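Putative transcriptional regulator (Clostridium difficile, PDB 3QI7) is of unknown function but has a periplasmic-binding-protein-like fold and a lipoprotein signature, consistent with binding a small ligand such as a sugar. Local coordinates at residues P21-K26 and L64-T69; A90-T95 and I117-G122; D96-L101 and M121-N126; D133-V138 and Y359-V364. All coordinates share one frame; numbering follows the deposited sequence.

Contact 1. Residues P21-K26 and L64-T69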
loop_
_atom_site.group_PDB
_atom_site.type_symbol
_atom_site.label_atom_id
_atom_site.label_comp_id
_atom_site.label_asym_id
_atom_site.label_seq_id
_atom_site.Cartn_x
_atom_site.Cartn_y
_atom_site.Cartn_z
ATOM N N PRO A 21 -14.906 2.331 -6.016
ATOM C CA PRO A 21 -15.733 3.317 -5.332
ATOM C C PRO A 21 -15.440 3.412 -3.848
ATOM O O PRO A 21 -14.799 2.512 -3.258
ATOM C CB PRO A 21 -17.182 2.842 -5.574
ATOM C CG PRO A 21 -17.111 1.560 -6.258
ATOM C CD PRO A 21 -15.700 1.267 -6.659
ATOM N N LEU A 22 -15.896 4.521 -3.271
ATOM C CA LEU A 22 -15.654 4.844 -1.869
ATOM C C LEU A 22 -16.048 3.668 -0.982
ATOM O O LEU A 22 -15.333 3.329 -0.050
ATOM C CB LEU A 22 -16.442 6.092 -1.491
ATOM C CG LEU A 22 -16.387 6.638 -0.060
ATOM C CD1 LEU A 22 -14.977 7.074 0.330
ATOM C CD2 LEU A 22 -17.392 7.806 0.049
ATOM N N SER A 23 -17.166 3.023 -1.310
ATOM C CA SER A 23 -17.691 1.886 -0.532
ATOM C C SER A 23 -16.748 0.679 -0.465
ATOM O O SER A 23 -16.892 -0.154 0.425
ATOM C CB SER A 23 -19.043 1.433 -1.100
ATOM O OG SER A 23 -18.923 0.972 -2.458
ATOM N N GLU A 24 -15.821 0.579 -1.417
ATOM C CA GLU A 24 -14.926 -0.568 -1.551
ATOM C C GLU A 24 -13.474 -0.236 -1.143
ATOM O O GLU A 24 -12.864 -0.992 -0.389
ATOM C CB GLU A 24 -14.964 -1.086 -2.991
ATOM C CG GLU A 24 -16.323 -1.599 -3.455
ATOM C CD GLU A 24 -16.281 -2.244 -4.825
ATOM O OE1 GLU A 24 -15.295 -2.029 -5.560
ATOM O OE2 GLU A 24 -17.254 -2.968 -5.183
ATOM N N ASN A 25 -12.932 0.892 -1.638
ATOM C CA ASN A 25 -11.541 1.321 -1.372
ATOM C C ASN A 25 -11.507 2.776 -0.882
ATOM O O ASN A 25 -11.215 3.685 -1.639
ATOM C CB ASN A 25 -10.669 1.175 -2.633
ATOM C CG ASN A 25 -10.371 -0.280 -2.994
ATOM O OD1 ASN A 25 -10.667 -1.210 -2.225
ATOM N ND2 ASN A 25 -9.824 -0.490 -4.185
ATOM N N LYS A 26 -11.829 2.987 0.390
ATOM C CA LYS A 26 -12.004 4.328 0.922
ATOM C C LYS A 26 -10.724 5.142 0.866
ATOM O O LYS A 26 -10.725 6.332 0.500
ATOM C CB LYS A 26 -12.517 4.254 2.363
ATOM C CG LYS A 26 -12.718 5.593 3.009
ATOM C CD LYS A 26 -13.392 5.419 4.390
ATOM C CE LYS A 26 -13.741 6.769 5.003
ATOM N NZ LYS A 26 -14.345 6.663 6.399
ATOM N N LEU A 64 -14.762 3.092 -10.875
ATOM C CA LEU A 64 -15.171 1.811 -11.436
ATOM C C LEU A 64 -16.530 1.381 -10.873
ATOM O O LEU A 64 -16.867 1.713 -9.730
ATOM C CB LEU A 64 -14.132 0.730 -11.110
ATOM C CG LEU A 64 -12.741 0.850 -11.726
ATOM C CD1 LEU A 64 -11.729 0.089 -10.846
ATOM C CD2 LEU A 64 -12.690 0.350 -13.181
ATOM N N PRO A 65 -17.274 0.565 -11.637
ATOM C CA PRO A 65 -18.489 -0.027 -11.098
ATOM C C PRO A 65 -18.164 -0.872 -9.874
ATOM O O PRO A 65 -17.060 -1.377 -9.765
ATOM C CB PRO A 65 -19.035 -0.890 -12.260
ATOM C CG PRO A 65 -17.985 -0.987 -13.250
ATOM C CD PRO A 65 -16.952 0.084 -12.995
ATOM N N GLU A 66 -19.104 -1.004 -8.950
ATOM C CA GLU A 66 -18.944 -1.941 -7.843
ATOM C C GLU A 66 -18.717 -3.343 -8.398
ATOM O O GLU A 66 -19.283 -3.695 -9.435
ATOM C CB GLU A 66 -20.173 -1.934 -6.937
ATOM C CG GLU A 66 -20.303 -0.653 -6.125
ATOM C CD GLU A 66 -21.389 -0.739 -5.074
ATOM O OE1 GLU A 66 -22.334 -1.525 -5.242
ATOM O OE2 GLU A 66 -21.296 -0.007 -4.074
ATOM N N ASN A 67 -17.854 -4.112 -7.738
ATOM C CA ASN A 67 -17.664 -5.521 -8.072
ATOM C C ASN A 67 -17.255 -5.623 -9.530
ATOM O O ASN A 67 -17.839 -6.387 -10.287
ATOM C CB ASN A 67 -18.968 -6.309 -7.843
ATOM C CG ASN A 67 -19.453 -6.233 -6.414
ATOM O OD1 ASN A 67 -18.763 -6.650 -5.487
ATOM N ND2 ASN A 67 -20.644 -5.697 -6.226
ATOM N N PHE A 68 -16.273 -4.812 -9.914
ATOM C CA PHE A 68 -15.988 -4.554 -11.337
ATOM C C PHE A 68 -15.558 -5.786 -12.145
ATOM O O PHE A 68 -15.814 -5.836 -13.338
ATOM C CB PHE A 68 -14.990 -3.385 -11.527
ATOM C CG PHE A 68 -13.512 -3.765 -11.411
ATOM C CD1 PHE A 68 -12.843 -4.361 -12.486
ATOM C CD2 PHE A 68 -12.798 -3.489 -10.254
ATOM C CE1 PHE A 68 -11.491 -4.692 -12.393
ATOM C CE2 PHE A 68 -11.451 -3.809 -10.142
ATOM C CZ PHE A 68 -10.786 -4.416 -11.225
ATOM N N THR A 69 -14.906 -6.752 -11.498
ATOM C CA THR A 69 -14.528 -8.020 -12.163
ATOM C C THR A 69 -15.785 -8.797 -12.635
ATOM O O THR A 69 -15.744 -9.507 -13.648
ATOM C CB THR A 69 -13.571 -8.884 -11.282
ATOM O OG1 THR A 69 -14.222 -9.322 -10.091
ATOM C CG2 THR A 69 -12.353 -8.083 -10.856
HETATM O O HOH W 1 -14.996 -2.243 -8.073
#

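Contact 2. Residues A90-T95 and I117-G122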
loop_
_atom_site.group_PDB
_atom_site.type_symbol
_atom_site.label_atom_id
_atom_site.label_comp_id
_atom_site.label_asym_id
_atom_site.label_seq_id
_atom_site.Cartn_x
_atom_site.Cartn_y
_atom_site.Cartn_z
ATOM N N ALA A 90 -2.538 11.731 -19.091
ATOM C CA ALA A 90 -2.050 10.563 -18.380
ATOM C C ALA A 90 -3.214 9.834 -17.716
ATOM O O ALA A 90 -4.222 10.456 -17.335
ATOM C CB ALA A 90 -0.979 10.968 -17.340
ATOM N N ILE A 91 -3.084 8.514 -17.619
ATOM C CA ILE A 91 -4.046 7.692 -16.879
ATOM C C ILE A 91 -3.335 6.860 -15.809
ATOM O O ILE A 91 -2.440 6.078 -16.122
ATOM C CB ILE A 91 -4.860 6.748 -17.806
ATOM C CG1 ILE A 91 -5.584 7.544 -18.898
ATOM C CG2 ILE A 91 -5.878 5.956 -16.987
ATOM C CD1 ILE A 91 -6.214 6.668 -19.983
ATOM N N VAL A 92 -3.758 7.039 -14.554
ATOM C CA VAL A 92 -3.302 6.268 -13.424
ATOM C C VAL A 92 -4.447 5.340 -12.997
ATOM O O VAL A 92 -5.573 5.789 -12.800
ATOM C CB VAL A 92 -2.907 7.212 -12.225
ATOM C CG1 VAL A 92 -2.528 6.410 -10.975
ATOM C CG2 VAL A 92 -1.768 8.176 -12.636
ATOM N N VAL A 93 -4.155 4.055 -12.851
ATOM C CA VAL A 93 -5.126 3.077 -12.375
ATOM C C VAL A 93 -4.651 2.493 -11.035
ATOM O O VAL A 93 -3.524 2.026 -10.930
ATOM C CB VAL A 93 -5.315 1.951 -13.420
ATOM C CG1 VAL A 93 -6.267 0.888 -12.874
ATOM C CG2 VAL A 93 -5.817 2.508 -14.740
ATOM N N SER A 94 -5.489 2.548 -10.003
ATOM C CA SER A 94 -5.158 1.998 -8.710
ATOM C C SER A 94 -6.197 0.958 -8.217
ATOM O O SER A 94 -7.261 1.328 -7.751
ATOM C CB SER A 94 -5.016 3.141 -7.676
ATOM O OG SER A 94 -4.454 2.675 -6.444
ATOM N N THR A 95 -5.865 -0.332 -8.325
ATOM C CA THR A 95 -6.679 -1.432 -7.767
ATOM C C THR A 95 -5.796 -2.672 -7.555
ATOM O O THR A 95 -4.952 -2.985 -8.391
ATOM C CB THR A 95 -7.899 -1.833 -8.710
ATOM O OG1 THR A 95 -8.615 -2.969 -8.169
ATOM C CG2 THR A 95 -7.425 -2.203 -10.126
ATOM N N ILE A 117 0.027 4.500 -16.073
ATOM C CA ILE A 117 0.709 4.150 -14.845
ATOM C C ILE A 117 -0.198 3.239 -14.004
ATOM O O ILE A 117 -1.358 3.590 -13.738
ATOM C CB ILE A 117 1.051 5.412 -14.011
ATOM C CG1 ILE A 117 1.746 6.473 -14.867
ATOM C CG2 ILE A 117 1.879 5.046 -12.751
ATOM C CD1 ILE A 117 2.201 7.670 -14.108
ATOM N N SER A 118 0.305 2.064 -13.654
ATOM C CA SER A 118 -0.343 1.193 -12.682
ATOM C C SER A 118 0.224 1.564 -11.290
ATOM O O SER A 118 1.455 1.759 -11.113
ATOM C CB SER A 118 -0.153 -0.301 -13.037
ATOM O OG SER A 118 1.232 -0.723 -12.973
ATOM N N ALA A 119 -0.663 1.663 -10.310
ATOM C CA ALA A 119 -0.283 2.118 -8.997
ATOM C C ALA A 119 -1.238 1.716 -7.837
ATOM O O ALA A 119 -1.756 2.554 -7.119
ATOM C CB ALA A 119 -0.070 3.620 -9.057
ATOM N N PRO A 120 -1.449 0.395 -7.618
ATOM C CA PRO A 120 -0.990 -0.742 -8.401
ATOM C C PRO A 120 -2.086 -1.224 -9.331
ATOM O O PRO A 120 -3.166 -0.646 -9.348
ATOM C CB PRO A 120 -0.742 -1.812 -7.310
ATOM C CG PRO A 120 -1.973 -1.600 -6.353
ATOM C CD PRO A 120 -2.192 -0.047 -6.405
HETATM N N MSE A 121 -1.802 -2.241 -10.141
HETATM C CA MSE A 121 -2.864 -3.044 -10.771
HETATM C C MSE A 121 -2.626 -4.525 -10.396
HETATM O O MSE A 121 -1.508 -4.911 -10.043
HETATM C CB MSE A 121 -2.892 -2.834 -12.283
HETATM C CG MSE A 121 -3.594 -1.513 -12.680
HETATM SE SE MSE A 121 -3.328 -1.017 -14.567
HETATM C CE MSE A 121 -4.303 -2.471 -15.463
ATOM N N GLY A 122 -3.673 -5.342 -10.468
ATOM C CA GLY A 122 -3.600 -6.716 -10.012
ATOM C C GLY A 122 -3.182 -7.697 -11.082
ATOM O O GLY A 122 -3.050 -8.891 -10.806
#

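Contact 3. Residues D96-L101 and M121-N126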
loop_
_atom_site.group_PDB
_atom_site.type_symbol
_atom_site.label_atom_id
_atom_site.label_comp_id
_atom_site.label_asym_id
_atom_site.label_seq_id
_atom_site.Cartn_x
_atom_site.Cartn_y
_atom_site.Cartn_z
ATOM N N ASP A 96 -6.011 -3.397 -6.465
ATOM C CA ASP A 96 -5.322 -4.682 -6.238
ATOM C C ASP A 96 -5.865 -5.815 -7.134
ATOM O O ASP A 96 -5.295 -6.903 -7.168
ATOM C CB ASP A 96 -5.492 -5.131 -4.771
ATOM C CG ASP A 96 -4.773 -4.238 -3.776
ATOM O OD1 ASP A 96 -3.627 -3.772 -4.055
ATOM O OD2 ASP A 96 -5.359 -4.045 -2.676
ATOM N N GLN A 97 -6.941 -5.560 -7.875
ATOM C CA GLN A 97 -7.581 -6.573 -8.683
ATOM C C GLN A 97 -7.066 -6.534 -10.136
ATOM O O GLN A 97 -6.567 -5.507 -10.616
ATOM C CB GLN A 97 -9.095 -6.393 -8.632
ATOM C CG GLN A 97 -9.663 -6.437 -7.205
ATOM C CD GLN A 97 -11.165 -6.430 -7.181
ATOM O OE1 GLN A 97 -11.819 -7.391 -7.622
ATOM N NE2 GLN A 97 -11.738 -5.335 -6.683
ATOM N N ALA A 98 -7.226 -7.658 -10.821
ATOM C CA ALA A 98 -6.824 -7.822 -12.218
ATOM C C ALA A 98 -8.022 -7.657 -13.123
ATOM O O ALA A 98 -9.157 -7.816 -12.692
ATOM C CB ALA A 98 -6.195 -9.243 -12.439
ATOM N N GLY A 99 -7.752 -7.362 -14.398
ATOM C CA GLY A 99 -8.782 -7.324 -15.408
ATOM C C GLY A 99 -8.774 -6.109 -16.307
ATOM O O GLY A 99 -9.371 -6.151 -17.389
ATOM N N LEU A 100 -8.124 -5.018 -15.879
ATOM C CA LEU A 100 -8.275 -3.747 -16.590
ATOM C C LEU A 100 -7.194 -3.531 -17.654
ATOM O O LEU A 100 -7.267 -2.577 -18.448
ATOM C CB LEU A 100 -8.310 -2.577 -15.596
ATOM C CG LEU A 100 -9.441 -2.652 -14.556
ATOM C CD1 LEU A 100 -9.224 -1.601 -13.444
ATOM C CD2 LEU A 100 -10.843 -2.503 -15.209
ATOM N N LEU A 101 -6.220 -4.424 -17.717
ATOM C CA LEU A 101 -5.123 -4.245 -18.673
ATOM C C LEU A 101 -5.577 -4.033 -20.128
ATOM O O LEU A 101 -5.043 -3.140 -20.805
ATOM C CB LEU A 101 -4.107 -5.393 -18.567
ATOM C CG LEU A 101 -2.804 -5.265 -19.362
ATOM C CD1 LEU A 101 -2.084 -3.950 -19.084
ATOM C CD2 LEU A 101 -1.895 -6.450 -19.036
HETATM N N MSE A 121 -1.802 -2.241 -10.141
HETATM C CA MSE A 121 -2.864 -3.044 -10.771
HETATM C C MSE A 121 -2.626 -4.525 -10.396
HETATM O O MSE A 121 -1.508 -4.911 -10.043
HETATM C CB MSE A 121 -2.892 -2.834 -12.283
HETATM C CG MSE A 121 -3.594 -1.513 -12.680
HETATM SE SE MSE A 121 -3.328 -1.017 -14.567
HETATM C CE MSE A 121 -4.303 -2.471 -15.463
ATOM N N GLY A 122 -3.673 -5.342 -10.468
ATOM C CA GLY A 122 -3.600 -6.716 -10.012
ATOM C C GLY A 122 -3.182 -7.697 -11.082
ATOM O O GLY A 122 -3.050 -8.891 -10.806
ATOM N N ASP A 123 -2.977 -7.208 -12.302
ATOM C CA ASP A 123 -2.646 -8.091 -13.431
ATOM C C ASP A 123 -1.232 -8.663 -13.361
ATOM O O ASP A 123 -0.377 -8.179 -12.626
ATOM C CB ASP A 123 -2.844 -7.353 -14.763
ATOM C CG ASP A 123 -4.171 -6.590 -14.815
ATOM O OD1 ASP A 123 -4.260 -5.504 -14.200
ATOM O OD2 ASP A 123 -5.129 -7.078 -15.448
ATOM N N ASP A 124 -0.987 -9.705 -14.148
ATOM C CA ASP A 124 0.339 -10.325 -14.240
ATOM C C ASP A 124 1.427 -9.239 -14.442
ATOM O O ASP A 124 1.313 -8.402 -15.339
ATOM C CB ASP A 124 0.355 -11.299 -15.439
ATOM C CG ASP A 124 1.693 -12.019 -15.605
ATOM O OD1 ASP A 124 2.717 -11.350 -15.839
ATOM O OD2 ASP A 124 1.718 -13.261 -15.529
ATOM N N LYS A 125 2.465 -9.276 -13.622
ATOM C CA LYS A 125 3.442 -8.188 -13.574
ATOM C C LYS A 125 4.263 -8.064 -14.859
ATOM O O LYS A 125 4.681 -6.979 -15.251
ATOM C CB LYS A 125 4.365 -8.366 -12.389
ATOM C CG LYS A 125 3.691 -8.032 -11.052
ATOM C CD LYS A 125 4.516 -8.526 -9.871
ATOM C CE LYS A 125 3.727 -8.379 -8.563
ATOM N NZ LYS A 125 4.601 -7.881 -7.501
ATOM N N ASN A 126 4.521 -9.193 -15.494
ATOM C CA ASN A 126 5.222 -9.182 -16.772
ATOM C C ASN A 126 4.373 -8.526 -17.867
ATOM O O ASN A 126 4.872 -7.775 -18.712
ATOM C CB ASN A 126 5.617 -10.609 -17.160
ATOM C CG ASN A 126 6.664 -11.179 -16.229
ATOM O OD1 ASN A 126 7.860 -11.100 -16.507
ATOM N ND2 ASN A 126 6.230 -11.689 -15.087
HETATM O O HOH W 2 -6.631 -4.424 -13.368
#

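Contact 4. Residues D133-V138 and Y359-V364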
loop_
_atom_site.group_PDB
_atom_site.type_symbol
_atom_site.label_atom_id
_atom_site.label_comp_id
_atom_site.label_asym_id
_atom_site.label_seq_id
_atom_site.Cartn_x
_atom_site.Cartn_y
_atom_site.Cartn_z
ATOM N N ASP A 133 3.077 1.943 -19.327
ATOM C CA ASP A 133 4.357 2.695 -19.333
ATOM C C ASP A 133 5.168 2.624 -18.007
ATOM O O ASP A 133 6.357 2.338 -18.035
ATOM C CB ASP A 133 4.139 4.183 -19.680
ATOM C CG ASP A 133 3.494 4.391 -21.037
ATOM O OD1 ASP A 133 3.822 3.628 -21.964
ATOM O OD2 ASP A 133 2.659 5.338 -21.183
ATOM N N VAL A 134 4.522 2.942 -16.872
ATOM C CA VAL A 134 5.152 2.954 -15.531
ATOM C C VAL A 134 4.309 2.107 -14.595
ATOM O O VAL A 134 3.087 2.223 -14.583
ATOM C CB VAL A 134 5.286 4.382 -14.959
ATOM C CG1 VAL A 134 5.984 4.363 -13.582
ATOM C CG2 VAL A 134 6.054 5.275 -15.936
ATOM N N ASN A 135 4.969 1.208 -13.884
ATOM C CA ASN A 135 4.327 0.244 -12.998
ATOM C C ASN A 135 4.950 0.275 -11.611
ATOM O O ASN A 135 6.142 0.085 -11.462
ATOM C CB ASN A 135 4.404 -1.150 -13.614
ATOM C CG ASN A 135 3.726 -1.203 -14.975
ATOM O OD1 ASN A 135 2.494 -1.222 -15.048
ATOM N ND2 ASN A 135 4.519 -1.146 -16.059
ATOM N N LEU A 136 4.115 0.554 -10.621
ATOM C CA LEU A 136 4.510 0.698 -9.245
ATOM C C LEU A 136 3.703 -0.287 -8.429
ATOM O O LEU A 136 2.497 -0.447 -8.653
ATOM C CB LEU A 136 4.173 2.094 -8.760
ATOM C CG LEU A 136 4.738 3.259 -9.584
ATOM C CD1 LEU A 136 4.137 4.607 -9.054
ATOM C CD2 LEU A 136 6.245 3.254 -9.543
ATOM N N GLY A 137 4.373 -1.003 -7.535
ATOM C CA GLY A 137 3.712 -2.030 -6.761
ATOM C C GLY A 137 4.535 -2.451 -5.568
ATOM O O GLY A 137 5.496 -1.787 -5.175
ATOM N N VAL A 138 4.131 -3.564 -4.984
ATOM C CA VAL A 138 4.826 -4.135 -3.849
ATOM C C VAL A 138 5.208 -5.571 -4.164
ATOM O O VAL A 138 4.456 -6.287 -4.817
ATOM C CB VAL A 138 3.962 -4.085 -2.587
ATOM C CG1 VAL A 138 3.652 -2.629 -2.214
ATOM C CG2 VAL A 138 2.684 -4.890 -2.764
ATOM N N TYR A 359 12.672 -2.792 -16.287
ATOM C CA TYR A 359 12.998 -1.659 -15.430
ATOM C C TYR A 359 11.765 -0.805 -15.145
ATOM O O TYR A 359 11.727 -0.063 -14.152
ATOM C CB TYR A 359 14.106 -0.831 -16.088
ATOM C CG TYR A 359 13.612 -0.113 -17.292
ATOM C CD1 TYR A 359 12.984 1.123 -17.166
ATOM C CD2 TYR A 359 13.692 -0.685 -18.549
ATOM C CE1 TYR A 359 12.481 1.784 -18.251
ATOM C CE2 TYR A 359 13.192 -0.033 -19.654
ATOM C CZ TYR A 359 12.606 1.199 -19.505
ATOM O OH TYR A 359 12.108 1.849 -20.583
ATOM N N ASN A 360 10.748 -0.897 -16.009
ATOM C CA ASN A 360 9.568 -0.056 -15.865
ATOM C C ASN A 360 8.526 -0.640 -14.904
ATOM O O ASN A 360 7.384 -0.149 -14.844
ATOM C CB ASN A 360 8.944 0.315 -17.216
ATOM C CG ASN A 360 8.272 -0.834 -17.878
ATOM O OD1 ASN A 360 8.774 -1.950 -17.811
ATOM N ND2 ASN A 360 7.111 -0.593 -18.489
ATOM N N TYR A 361 8.912 -1.673 -14.157
ATOM C CA TYR A 361 8.087 -2.141 -13.028
ATOM C C TYR A 361 8.966 -2.008 -11.832
ATOM O O TYR A 361 10.020 -2.625 -11.786
ATOM C CB TYR A 361 7.570 -3.594 -13.229
ATOM C CG TYR A 361 6.636 -3.989 -12.095
ATOM C CD1 TYR A 361 7.126 -4.141 -10.804
ATOM C CD2 TYR A 361 5.265 -4.152 -12.296
ATOM C CE1 TYR A 361 6.287 -4.436 -9.737
ATOM C CE2 TYR A 361 4.420 -4.436 -11.220
ATOM C CZ TYR A 361 4.946 -4.601 -9.957
ATOM O OH TYR A 361 4.179 -4.922 -8.859
ATOM N N GLN A 362 8.568 -1.177 -10.858
ATOM C CA GLN A 362 9.413 -0.899 -9.705
ATOM C C GLN A 362 8.613 -1.172 -8.457
ATOM O O GLN A 362 7.493 -0.681 -8.347
ATOM C CB GLN A 362 9.867 0.564 -9.718
ATOM C CG GLN A 362 10.899 0.888 -10.850
ATOM C CD GLN A 362 12.327 0.486 -10.542
ATOM O OE1 GLN A 362 12.706 0.355 -9.374
ATOM N NE2 GLN A 362 13.164 0.356 -11.597
ATOM N N SER A 363 9.130 -2.023 -7.567
ATOM C CA SER A 363 8.434 -2.281 -6.321
ATOM C C SER A 363 9.051 -1.382 -5.285
ATOM O O SER A 363 10.210 -0.995 -5.424
ATOM C CB SER A 363 8.477 -3.750 -5.926
ATOM O OG SER A 363 9.781 -4.162 -5.637
ATOM N N VAL A 364 8.289 -1.059 -4.245
ATOM C CA VAL A 364 8.741 -0.092 -3.250
ATOM C C VAL A 364 8.479 -0.593 -1.843
ATOM O O VAL A 364 7.488 -1.269 -1.609
ATOM C CB VAL A 364 8.072 1.324 -3.473
ATOM C CG1 VAL A 364 6.587 1.229 -3.611
ATOM C CG2 VAL A 364 8.419 2.319 -2.359
#

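Contact 1. Residues P21-K26 and L64-T69
E24 reaches across from the loop of P21-K26 to the loop of L64-T69 and makes one of the two direct hydrogen bonds and the water bridge. From CB, CG turns anti to the carbonyl carbon (chi1 -62°), and the chain then runs out extended, so that CB and CG act as a spacer pointed at the backbone of E66 and N67. E24 CD arrives 3.8 Å from N67 N. Beyond it the two oxygens divide the work. E24 OE2 accepts N67 N-H at 2.9 Å on its syn lone pair, with an N-H...O angle of 149°, and also lies 3.3 Å from E66 CA. OE1 takes a hydrogen bond from Q20 NE2 and a very short one from a water, 2.5 Å from E24 OE1, which also donates to P65 O. The two loops follow strands 13-19 and 57-63, parallel neighbours of the sheet, and the contact ties them together beyond the carboxyl ends of these strands, at the surface of one lobe of the periplasmic-binding-protein-like fold. S23 OG donates over 3.0 Å to E66 OE2 on its anti lone pair; the like charges lie near each other, E24 OE2 to E66 OE2 5.1 Å, and this donor may ease their repulsion. Alongside, P21 makes the van der Waals contact: its CG crosses E66 CG obliquely, and P21 CD packs 3.3 Å from L64 O.

Contact 2. Residues A90-T95 and I117-G122
V93 lays CG1, anti to its backbone N, against the side chain of selenomethionine M121, and the two cross obliquely with V93 CG1 3.6 Å from M121 CG. The selenium rests against V93 CB, and L104 of helix 101-110 also touches both side chains. This is the parallel pairing within the beta-alpha-beta unit of strand 88-94, helix 101-110 and strand 115-118. I117 N donates to I91 O, V93 N to I117 O at 3.0 Å, and A119 N to V93 O, all nearly along the C=O axes. V92 and I117 project together from the opposite face to V93, with V92 CG2 4.2 Å from I117 CB, and A314 of helix 306-324 packs on both. Past the end of strand 115-118 the peptide bond before P120 is cis, and the chain keeps alongside S94 and T95. T95 N still finds an acceptor there, P120 O at 2.9 Å, although it approaches from above the carbonyl plane. The hydroxyl of S94 is swung anti to its backbone N (chi1 -169°), which puts S94 OG 3.5 Å from P120 CD and lets it donate to A119 O over 2.8 Å.

Contact 3. Residues D96-L101 and M121-N126
The carboxylate of D123 is gripped from one face by G99 N, which meets D123 OD2 at 2.8 Å from 39° out of the carboxylate plane, with an almost straight N-H...O angle of 167°. A water 2.7 Å from D123 OD1 donates to that oxygen and to Q97 O, and accepts from L100 N, so both oxygens are bound to the turn of Q97-L100. The peptide carbonyl of Q97 is also approached off its plane: G122 N donates to Q97 O at 2.9 Å from well above it. G122, with no side chain, sits close enough for its CA to lie 3.3 Å from D96 O. On the other flank, bending at chi3 (66°) brings the selenomethionine methyl CE of M121 to 3.5 Å from L101 N, a buried N-H that finds no acceptor. D123 OD2 is near that same N-H, at the start of helix 101-110, whose N-terminal end would probably stabilise the negative charge. D124 in turn caps helix 125-131, its OD1 accepting weakly from N126 N and also from Q127 N. Two strand-to-helix loops are thus pinned together at the C-terminal ends of the parallel strands of a mixed sheet, as in the alpha/beta lobes of periplasmic binding proteins.

Contact 4. Residues D133-V138 and Y359-V364
The side chains of N135 and N360 run next to each other in the same direction, their amides nearly perpendicular (80°), and with Y361 they account for much of the buried surface. N360 O is gripped twice by N135: N135 N donates almost along the C=O axis at 2.9 Å, and N135 ND2 reaches the same oxygen at 3.3 Å from above the carbonyl plane. ND2 also donates to V132 O, and N135 OD1 accepts from S118 OG of the adjacent strand. The side chain of N360, whose CG is wedged between the two backbone branches (chi1 71°), directs N360 ND2 to D133 O at 3.1 Å, while its OD1 bonds to S129 OG. Each amide therefore uses both ends, which should fix its rotation in this buried setting.

Y361 puts its CG anti to the backbone N (chi1 -175°), so that the ring extends along the neighbouring strand, from N135 toward G137. Y361 CD2 touches N135 CB at 3.4 Å, and N135 O lies over one ring face, toward the rim. Farther out, the hydroxyl passes G137, which offers no side chain there, with Y361 OH 3.6 Å from G137 CA. The backbones stay in parallel register: Q362 N donates to N135 O at 2.8 Å, G137 N to Q362 O, and V364 N to G137 O. Between strands 134-137 and 361-370 the chain leaves for the second lobe and comes back; a strand from the C-terminal part then completes the first lobe's sheet, as in two-lobed periplasmic-binding-protein-like folds.

How the contacts relate
From the N terminus, contact 1 closes first, linking the loops after strands 13-19 and 57-63. Contacts 2 and 3 then interleave: contact 2 opens, contact 3 opens right behind it, and both end on the same run of chain, sharing M121 and G122. The F68 ring, in the L64-T69 loop of contact 1, packs on T95 of contact 2 and L100 of contact 3. Contact 4 opens after both and closes only near the C terminus, spanning the second sheet. Strands 115-118 and 134-137 are neighbours, so contacts 2 and 4 continue one sheet through S118, whose OG and N are probably hydrogen-bonded to N135 OD1 and V134 O. K125 adds weak links from contact 3 to contact 4.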